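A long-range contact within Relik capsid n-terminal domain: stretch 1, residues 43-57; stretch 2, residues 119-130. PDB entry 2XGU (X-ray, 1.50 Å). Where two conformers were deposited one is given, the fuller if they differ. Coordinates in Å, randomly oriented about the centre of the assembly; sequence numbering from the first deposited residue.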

ATOM      1  N   ILE A  43       6.677  13.378  -2.353  1.00 13.44           N
ATOM      2  CA  ILE A  43       6.329  14.459  -3.276  1.00 14.53           C
ATOM      3  C   ILE A  43       4.838  14.563  -3.583  1.00 17.63           C
ATOM      4  O   ILE A  43       4.357  15.633  -3.973  1.00 17.07           O
ATOM      5  CB  ILE A  43       7.113  14.377  -4.619  1.00 13.41           C
ATOM      6  CG1 ILE A  43       6.694  13.157  -5.434  1.00 13.25           C
ATOM      7  CG2 ILE A  43       8.619  14.412  -4.364  1.00 16.85           C
ATOM      8  CD1 ILE A  43       7.274  13.167  -6.841  1.00 18.74           C
ATOM      9  N   SER A  44       4.101  13.471  -3.408  1.00 13.74           N
ATOM     10  CA  SER A  44       2.730  13.420  -3.925  1.00 13.29           C
ATOM     11  C   SER A  44       1.678  13.844  -2.916  1.00 12.54           C
ATOM     12  O   SER A  44       0.487  13.812  -3.213  1.00 12.42           O
ATOM     13  CB  SER A  44       2.409  12.009  -4.403  1.00 12.01           C
ATOM     14  OG  SER A  44       2.477  11.080  -3.312  1.00 13.43           O
ATOM     15  N   ILE A  45       2.139  14.257  -1.745  0.52 15.07           N
ATOM     16  CA  ILE A  45       1.261  14.853  -0.762  0.52 15.84           C
ATOM     17  C   ILE A  45       0.528  16.026  -1.401  0.52 13.88           C
ATOM     18  O   ILE A  45       1.140  16.904  -2.020  0.52 14.65           O
ATOM     19  CB  ILE A  45       2.054  15.289   0.487  0.52 17.79           C
ATOM     20  CG1 ILE A  45       2.742  14.072   1.112  0.52 22.93           C
ATOM     21  CG2 ILE A  45       1.140  15.972   1.495  0.52 18.62           C
ATOM     22  CD1 ILE A  45       3.586  14.404   2.319  0.52 27.18           C
ATOM     23  N   ASN A  46      -0.795  15.991  -1.293  0.52 12.78           N
ATOM     24  CA  ASN A  46      -1.660  17.056  -1.796  0.52 15.38           C
ATOM     25  C   ASN A  46      -1.788  17.100  -3.323  0.52 13.90           C
ATOM     26  O   ASN A  46      -2.380  18.026  -3.874  0.52 13.55           O
ATOM     27  CB  ASN A  46      -1.225  18.414  -1.249  0.52 19.66           C
ATOM     28  CG  ASN A  46      -1.174  18.439   0.271  0.52 24.30           C
ATOM     29  OD1 ASN A  46      -1.944  17.747   0.939  0.52 26.88           O
ATOM     30  ND2 ASN A  46      -0.268  19.234   0.819  0.52 29.38           N
ATOM     31  N   PHE A  47      -1.243  16.104  -4.007  1.00 12.17           N
ATOM     32  CA  PHE A  47      -1.454  15.991  -5.458  1.00 12.45           C
ATOM     33  C   PHE A  47      -2.908  15.660  -5.761  1.00 12.28           C
ATOM     34  O   PHE A  47      -3.541  14.886  -5.037  1.00 14.33           O
ATOM     35  CB  PHE A  47      -0.590  14.872  -6.051  1.00 14.19           C
ATOM     36  CG  PHE A  47       0.790  15.301  -6.472  1.00 14.10           C
ATOM     37  CD1 PHE A  47       1.430  16.372  -5.871  1.00 17.40           C
ATOM     38  CD2 PHE A  47       1.447  14.607  -7.485  1.00 20.66           C
ATOM     39  CE1 PHE A  47       2.716  16.751  -6.281  1.00 25.21           C
ATOM     40  CE2 PHE A  47       2.719  14.986  -7.894  1.00 25.75           C
ATOM     41  CZ  PHE A  47       3.343  16.054  -7.289  1.00 21.13           C
ATOM     42  N   THR A  48      -3.431  16.180  -6.869  1.00 12.22           N
ATOM     43  CA  THR A  48      -4.713  15.683  -7.369  1.00 12.48           C
ATOM     44  C   THR A  48      -4.483  14.391  -8.163  1.00 11.38           C
ATOM     45  O   THR A  48      -3.343  13.999  -8.436  1.00 11.93           O
ATOM     46  CB  THR A  48      -5.381  16.696  -8.312  1.00 11.81           C
ATOM     47  OG1 THR A  48      -4.653  16.732  -9.554  1.00 13.30           O
ATOM     48  CG2 THR A  48      -5.400  18.082  -7.692  1.00 14.60           C
ATOM     49  N   SER A  49      -5.562  13.709  -8.530  1.00 12.85           N
ATOM     50  CA  SER A  49      -5.431  12.506  -9.332  0.72 12.54           C
ATOM     51  C   SER A  49      -4.820  12.826 -10.702  1.00 12.37           C
ATOM     52  O   SER A  49      -4.050  12.031 -11.255  1.00 15.53           O
ATOM     53  CB  SER A  49      -6.784  11.792  -9.444  0.72 12.82           C
ATOM     54  OG  SER A  49      -7.265  11.492  -8.140  0.72 13.59           O
ATOM     55  N   VAL A  50      -5.149  13.994 -11.244  1.00 11.56           N
ATOM     56  CA  VAL A  50      -4.552  14.428 -12.511  1.00 13.39           C
ATOM     57  C   VAL A  50      -3.029  14.633 -12.384  1.00 12.49           C
ATOM     58  O   VAL A  50      -2.264  14.226 -13.266  1.00 13.61           O
ATOM     59  CB  VAL A  50      -5.233  15.704 -13.048  1.00 14.89           C
ATOM     60  CG1 VAL A  50      -4.475  16.254 -14.253  1.00 17.40           C
ATOM     61  CG2 VAL A  50      -6.694  15.397 -13.433  1.00 18.00           C
ATOM     62  N   ASP A  51      -2.592  15.258 -11.295  1.00 12.33           N
ATOM     63  CA  ASP A  51      -1.172  15.412 -11.004  1.00 12.04           C
ATOM     64  C   ASP A  51      -0.468  14.046 -10.928  1.00 11.23           C
ATOM     65  O   ASP A  51       0.640  13.878 -11.433  1.00 11.87           O
ATOM     66  CB  ASP A  51      -0.970  16.099  -9.650  1.00 10.45           C
ATOM     67  CG  ASP A  51      -1.477  17.531  -9.612  1.00 13.37           C
ATOM     68  OD1 ASP A  51      -1.516  18.210 -10.651  1.00 15.59           O
ATOM     69  OD2 ASP A  51      -1.817  18.010  -8.498  1.00 14.11           O
ATOM     70  N   ILE A  52      -1.089  13.087 -10.239  1.00 12.16           N
ATOM     71  CA  ILE A  52      -0.491  11.774 -10.070  1.00 11.29           C
ATOM     72  C   ILE A  52      -0.330  11.087 -11.423  1.00 11.69           C
ATOM     73  O   ILE A  52       0.702  10.499 -11.711  1.00 14.06           O
ATOM     74  CB  ILE A  52      -1.339  10.925  -9.116  1.00 12.40           C
ATOM     75  CG1 ILE A  52      -1.176  11.452  -7.686  1.00 16.92           C
ATOM     76  CG2 ILE A  52      -0.932   9.437  -9.210  1.00 13.57           C
ATOM     77  CD1 ILE A  52      -2.202  10.909  -6.708  1.00 22.62           C
ATOM     78  N   ASN A  53      -1.369  11.144 -12.243  1.00 10.55           N
ATOM     79  CA  ASN A  53      -1.321  10.507 -13.546  1.00 11.38           C
ATOM     80  C   ASN A  53      -0.299  11.177 -14.442  1.00 15.45           C
ATOM     81  O   ASN A  53       0.337  10.524 -15.252  1.00 14.49           O
ATOM     82  CB  ASN A  53      -2.703  10.493 -14.186  1.00 15.65           C
ATOM     83  CG  ASN A  53      -3.650   9.576 -13.440  1.00 15.50           C
ATOM     84  OD1 ASN A  53      -3.193   8.639 -12.778  1.00 17.75           O
ATOM     85  ND2 ASN A  53      -4.947   9.836 -13.527  1.00 18.17           N
ATOM     86  N   MET A  54      -0.127  12.482 -14.260  1.00 13.52           N
ATOM     87  CA  MET A  54       0.851  13.225 -15.030  1.00 17.75           C
ATOM     88  C   MET A  54       2.237  12.631 -14.770  1.00 14.25           C
ATOM     89  O   MET A  54       3.002  12.341 -15.708  1.00 16.24           O
ATOM     90  CB  MET A  54       0.794  14.695 -14.597  1.00 23.60           C
ATOM     91  CG  MET A  54       0.837  15.683 -15.704  1.00 42.21           C
ATOM     92  SD  MET A  54       2.453  15.583 -16.440  1.00 71.62           S
ATOM     93  CE  MET A  54       3.489  15.492 -15.004  1.00 15.68           C
ATOM     94  N   LEU A  55       2.590  12.454 -13.507  1.00 14.46           N
ATOM     95  CA  LEU A  55       3.925  11.961 -13.187  1.00 16.46           C
ATOM     96  C   LEU A  55       4.105  10.516 -13.625  1.00 20.46           C
ATOM     97  O   LEU A  55       5.181  10.137 -14.089  1.00 18.89           O
ATOM     98  CB  LEU A  55       4.249  12.109 -11.699  1.00 24.36           C
ATOM     99  CG  LEU A  55       4.774  13.472 -11.238  1.00 25.42           C
ATOM    100  CD1 LEU A  55       5.307  13.355  -9.832  1.00 26.83           C
ATOM    101  CD2 LEU A  55       5.855  14.000 -12.155  1.00 23.34           C
ATOM    102  N   LEU A  56       3.064   9.703 -13.472  1.00 16.09           N
ATOM    103  CA  LEU A  56       3.133   8.316 -13.922  1.00 16.91           C
ATOM    104  C   LEU A  56       3.326   8.265 -15.437  1.00 18.26           C
ATOM    105  O   LEU A  56       4.161   7.519 -15.949  1.00 18.56           O
ATOM    106  CB  LEU A  56       1.868   7.536 -13.542  1.00 18.45           C
ATOM    107  CG  LEU A  56       1.610   7.263 -12.057  1.00 20.09           C
ATOM    108  CD1 LEU A  56       0.292   6.530 -11.877  1.00 20.87           C
ATOM    109  CD2 LEU A  56       2.752   6.457 -11.452  1.00 26.16           C
ATOM    110  N   ASN A  57       2.554   9.081 -16.148  1.00 15.60           N
ATOM    111  CA  ASN A  57       2.528   9.021 -17.605  1.00 15.81           C
ATOM    112  C   ASN A  57       3.796   9.539 -18.276  1.00 17.67           C
ATOM    113  O   ASN A  57       4.121   9.119 -19.389  1.00 19.17           O
ATOM    114  CB  ASN A  57       1.322   9.790 -18.138  1.00 18.10           C
ATOM    115  CG  ASN A  57       0.002   9.076 -17.863  1.00 23.91           C
ATOM    116  OD1 ASN A  57      -1.071   9.658 -18.018  1.00 31.60           O
ATOM    117  ND2 ASN A  57       0.081   7.810 -17.478  1.00 21.76           N
ATOM    118  N   ASP A 119     -11.287  14.178  -0.793  1.00 16.25           N
ATOM    119  CA  ASP A 119     -11.069  12.841  -0.269  1.00 14.75           C
ATOM    120  C   ASP A 119     -10.629  11.887  -1.389  1.00 12.78           C
ATOM    121  O   ASP A 119      -9.784  11.016  -1.169  1.00 14.15           O
ATOM    122  CB  ASP A 119     -12.314  12.319   0.444  1.00 14.85           C
ATOM    123  CG  ASP A 119     -12.128  10.927   0.983  1.00 19.22           C
ATOM    124  OD1 ASP A 119     -11.241  10.729   1.842  1.00 20.81           O
ATOM    125  OD2 ASP A 119     -12.845  10.027   0.519  1.00 16.93           O
ATOM    126  N   ALA A 120     -11.190  12.041  -2.583  1.00 14.40           N
ATOM    127  CA  ALA A 120     -10.893  11.126  -3.686  1.00 13.54           C
ATOM    128  C   ALA A 120      -9.422  11.121  -4.086  1.00 13.80           C
ATOM    129  O   ALA A 120      -8.860  10.061  -4.340  1.00 13.94           O
ATOM    130  CB  ALA A 120     -11.753  11.455  -4.886  1.00 16.37           C
ATOM    131  N   ARG A 121      -8.803  12.301  -4.169  1.00 13.52           N
ATOM    132  CA  ARG A 121      -7.402  12.363  -4.556  1.00 12.35           C
ATOM    133  C   ARG A 121      -6.536  11.737  -3.478  1.00 14.82           C
ATOM    134  O   ARG A 121      -5.499  11.160  -3.784  1.00 13.03           O
ATOM    135  CB  ARG A 121      -6.958  13.801  -4.856  1.00 12.56           C
ATOM    136  CG  ARG A 121      -7.075  14.762  -3.693  1.00 13.98           C
ATOM    137  CD  ARG A 121      -6.607  16.150  -4.124  1.00 20.31           C
ATOM    138  NE  ARG A 121      -7.164  17.186  -3.270  1.00 23.39           N
ATOM    139  CZ  ARG A 121      -6.670  17.508  -2.085  1.00 18.14           C
ATOM    140  NH1 ARG A 121      -5.602  16.869  -1.622  1.00 23.29           N
ATOM    141  NH2 ARG A 121      -7.240  18.467  -1.359  1.00 22.65           N
ATOM    142  N   THR A 122      -6.957  11.847  -2.219  1.00 12.07           N
ATOM    143  CA  THR A 122      -6.243  11.219  -1.112  0.64 13.22           C
ATOM    144  C   THR A 122      -6.310   9.695  -1.246  1.00 12.79           C
ATOM    145  O   THR A 122      -5.333   8.980  -1.030  1.00 12.20           O
ATOM    146  CB  THR A 122      -6.866  11.610   0.235  0.64 13.44           C
ATOM    147  OG1 THR A 122      -7.012  13.037   0.306  0.64 19.66           O
ATOM    148  CG2 THR A 122      -5.984  11.144   1.377  0.64 17.78           C
ATOM    149  N   LEU A 123      -7.490   9.206  -1.601  1.00 12.91           N
ATOM    150  CA  LEU A 123      -7.704   7.772  -1.783  1.00 12.92           C
ATOM    151  C   LEU A 123      -6.920   7.244  -2.986  1.00 14.42           C
ATOM    152  O   LEU A 123      -6.338   6.148  -2.933  1.00 14.75           O
ATOM    153  CB  LEU A 123      -9.197   7.482  -1.941  1.00 13.35           C
ATOM    154  CG  LEU A 123      -9.544   6.010  -2.136  1.00 15.69           C
ATOM    155  CD1 LEU A 123      -9.110   5.177  -0.939  1.00 21.64           C
ATOM    156  CD2 LEU A 123     -11.046   5.837  -2.390  1.00 14.64           C
ATOM    157  N   TYR A 124      -6.883   8.016  -4.065  1.00 12.21           N
ATOM    158  CA  TYR A 124      -6.144   7.570  -5.245  1.00 12.10           C
ATOM    159  C   TYR A 124      -4.644   7.482  -4.955  1.00 14.37           C
ATOM    160  O   TYR A 124      -3.974   6.534  -5.385  1.00 13.69           O
ATOM    161  CB  TYR A 124      -6.387   8.494  -6.443  1.00 12.87           C
ATOM    162  CG  TYR A 124      -5.741   8.032  -7.734  1.00 11.03           C
ATOM    163  CD1 TYR A 124      -5.828   6.707  -8.142  1.00 11.81           C
ATOM    164  CD2 TYR A 124      -5.053   8.926  -8.542  1.00 12.02           C
ATOM    165  CE1 TYR A 124      -5.263   6.273  -9.328  1.00 12.32           C
ATOM    166  CE2 TYR A 124      -4.483   8.508  -9.740  1.00 15.70           C
ATOM    167  CZ  TYR A 124      -4.582   7.180 -10.120  1.00 14.04           C
ATOM    168  OH  TYR A 124      -4.027   6.749 -11.307  1.00 17.74           O
ATOM    169  N   ARG A 125      -4.116   8.484  -4.258  1.00 12.94           N
ATOM    170  CA  ARG A 125      -2.719   8.454  -3.844  1.00 11.32           C
ATOM    171  C   ARG A 125      -2.439   7.198  -3.022  1.00 13.04           C
ATOM    172  O   ARG A 125      -1.415   6.541  -3.224  1.00 13.28           O
ATOM    173  CB  ARG A 125      -2.356   9.715  -3.058  1.00 10.45           C
ATOM    174  CG  ARG A 125      -0.962   9.681  -2.440  1.00 12.31           C
ATOM    175  CD  ARG A 125      -0.664  10.985  -1.700  1.00 12.67           C
ATOM    176  NE  ARG A 125       0.629  10.914  -1.020  1.00 11.71           N
ATOM    177  CZ  ARG A 125       0.816  10.365   0.177  1.00 14.42           C
ATOM    178  NH1 ARG A 125      -0.212   9.859   0.854  1.00 13.91           N
ATOM    179  NH2 ARG A 125       2.040  10.318   0.701  1.00 14.17           N
ATOM    180  N   THR A 126      -3.351   6.865  -2.110  1.00 11.20           N
ATOM    181  CA  THR A 126      -3.251   5.631  -1.346  1.00 12.78           C
ATOM    182  C   THR A 126      -3.197   4.393  -2.242  1.00 17.56           C
ATOM    183  O   THR A 126      -2.331   3.539  -2.068  1.00 14.97           O
ATOM    184  CB  THR A 126      -4.408   5.535  -0.340  1.00 15.87           C
ATOM    185  OG1 THR A 126      -4.211   6.524   0.675  1.00 19.18           O
ATOM    186  CG2 THR A 126      -4.473   4.149   0.291  1.00 17.87           C
ATOM    187  N   TRP A 127      -4.091   4.302  -3.227  1.00 12.86           N
ATOM    188  CA  TRP A 127      -4.068   3.181  -4.172  1.00 12.61           C
ATOM    189  C   TRP A 127      -2.731   3.075  -4.916  1.00 12.76           C
ATOM    190  O   TRP A 127      -2.175   1.984  -5.052  1.00 14.14           O
ATOM    191  CB  TRP A 127      -5.181   3.327  -5.223  1.00 13.00           C
ATOM    192  CG  TRP A 127      -6.573   3.096  -4.703  1.00 12.63           C
ATOM    193  CD1 TRP A 127      -6.934   2.760  -3.439  1.00 13.27           C
ATOM    194  CD2 TRP A 127      -7.793   3.197  -5.457  1.00 12.74           C
ATOM    195  NE1 TRP A 127      -8.310   2.635  -3.349  1.00 16.58           N
ATOM    196  CE2 TRP A 127      -8.855   2.907  -4.575  1.00 16.53           C
ATOM    197  CE3 TRP A 127      -8.086   3.510  -6.786  1.00 17.62           C
ATOM    198  CZ2 TRP A 127     -10.186   2.917  -4.986  1.00 15.02           C
ATOM    199  CZ3 TRP A 127      -9.410   3.518  -7.197  1.00 18.94           C
ATOM    200  CH2 TRP A 127     -10.440   3.213  -6.300  1.00 15.58           C
ATOM    201  N   VAL A 128      -2.220   4.203  -5.400  1.00 11.68           N
ATOM    202  CA  VAL A 128      -0.978   4.194  -6.170  1.00 12.89           C
ATOM    203  C   VAL A 128       0.207   3.776  -5.296  1.00 11.70           C
ATOM    204  O   VAL A 128       1.030   2.946  -5.696  1.00 12.70           O
ATOM    205  CB  VAL A 128      -0.735   5.573  -6.819  1.00 11.14           C
ATOM    206  CG1 VAL A 128       0.606   5.612  -7.538  1.00 11.67           C
ATOM    207  CG2 VAL A 128      -1.855   5.885  -7.804  1.00 13.78           C
ATOM    208  N   LEU A 129       0.286   4.335  -4.092  1.00 11.72           N
ATOM    209  CA  LEU A 129       1.359   3.954  -3.187  0.73 10.28           C
ATOM    210  C   LEU A 129       1.244   2.485  -2.761  1.00 12.75           C
ATOM    211  O   LEU A 129       2.255   1.780  -2.685  1.00 13.12           O
ATOM    212  CB  LEU A 129       1.443   4.929  -1.993  0.73 11.89           C
ATOM    213  CG  LEU A 129       2.123   6.259  -2.381  0.73 13.75           C
ATOM    214  CD1 LEU A 129       1.826   7.401  -1.417  0.73 12.16           C
ATOM    215  CD2 LEU A 129       3.646   6.065  -2.520  0.73 12.82           C
ATOM    216  N   GLU A 130       0.029   2.005  -2.510  1.00 13.83           N
ATOM    217  CA  GLU A 130      -0.142   0.587  -2.210  1.00 14.48           C
ATOM    218  C   GLU A 130       0.344  -0.273  -3.376  1.00 13.70           C
ATOM    219  O   GLU A 130       1.021  -1.271  -3.171  1.00 15.18           O
ATOM    220  CB  GLU A 130      -1.596   0.274  -1.863  1.00 14.46           C
ATOM    221  CG  GLU A 130      -1.979   0.910  -0.533  1.00 15.05           C
ATOM    222  CD  GLU A 130      -3.433   0.747  -0.189  1.00 17.64           C
ATOM    223  OE1 GLU A 130      -4.205   0.320  -1.069  1.00 20.53           O
ATOM    224  OE2 GLU A 130      -3.798   1.037   0.972  1.00 18.02           O
TER
HETATM  225  O   HOH W   1      -3.214  12.903  -3.348  1.00 29.46           O
HETATM  226  O   HOH W   2      -3.937  14.906  -2.234  1.00 33.29           O

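The most unusual feature of this contact is its shortest link, a hydrogen bond of 2.5 Å from Tyr-124 OH to Asn-53 OD1. The Tyr-124 side chain points toward the first stretch with chi1 t, and the amide oxygen lies at the edge of its ring, near the ring plane, where a phenol hydroxyl can reach it. Asn-53 starts sideways on its helix, but its end comes nearer, while ND2 is hydrogen-bonded elsewhere in the structure. Helices 49-57 and 119-130 run in roughly the same direction, 30° apart, with axes 9.8 Å apart at closest approach.

Between them lies a small apolar patch. Ile-52, buried and pointing toward the partner helix, places CG2 3.7 Å from Tyr-124 CE2 and 3.9 Å from Val-128 CG2, and its CD1 lies 3.8 Å from Arg-125 CB. A branched aliphatic side chain suits this position because it meets ring, valine and arginine methylenes at once. One turn on, Leu-56 CD1 makes a looser contact with Val-128 CG1, at 4.4 Å. At the start of the helix the small Ser-49 lets the partner come close: its OG lies 3.4 Å from Tyr-124 CD2 and 3.7 Å from Arg-121 CA.

Two arginines, one turn apart, reach from the second stretch to the loop before helix 49-57. Arg-125, extended with chi1 to chi3 all t, donates from NE to Ser-44 OG at 2.9 Å, the hydroxyl lying at the edge of the guanidinium. Its long side chain also covers part of Ile-45, whose CG1 is 3.8 Å from Arg-125 NH2. Arg-121, with chi1 p, has the largest area covered by the other stretch. Its CD packs 3.4 Å from Phe-47 O and 3.8 Å from Thr-48 CA, where the backbones are close: the CA atoms of Thr-48 and Arg-121 are 5.1 Å apart.

Two waters complete this junction, both donating to Phe-47 O. Water 1 lies 2.6 Å from Phe-47 O and also donates to Arg-121 O at 2.9 Å; water 2, 2.8 Å from Phe-47 O, accepts from Arg-121 NH1 at 2.6 Å. They join the carbonyl to both backbone and side chain of Arg-121.

The loop that presents these groups is itself braced. A type II turn runs from Ser-44 to Phe-47, closed by Phe-47 N to Ser-44 O at 3.0 Å. Thr-48 then caps the helix, its OG1 accepting from Asp-51 N at 3.1 Å, while Asp-51 OD2 accepts from Thr-48 N at 2.9 Å.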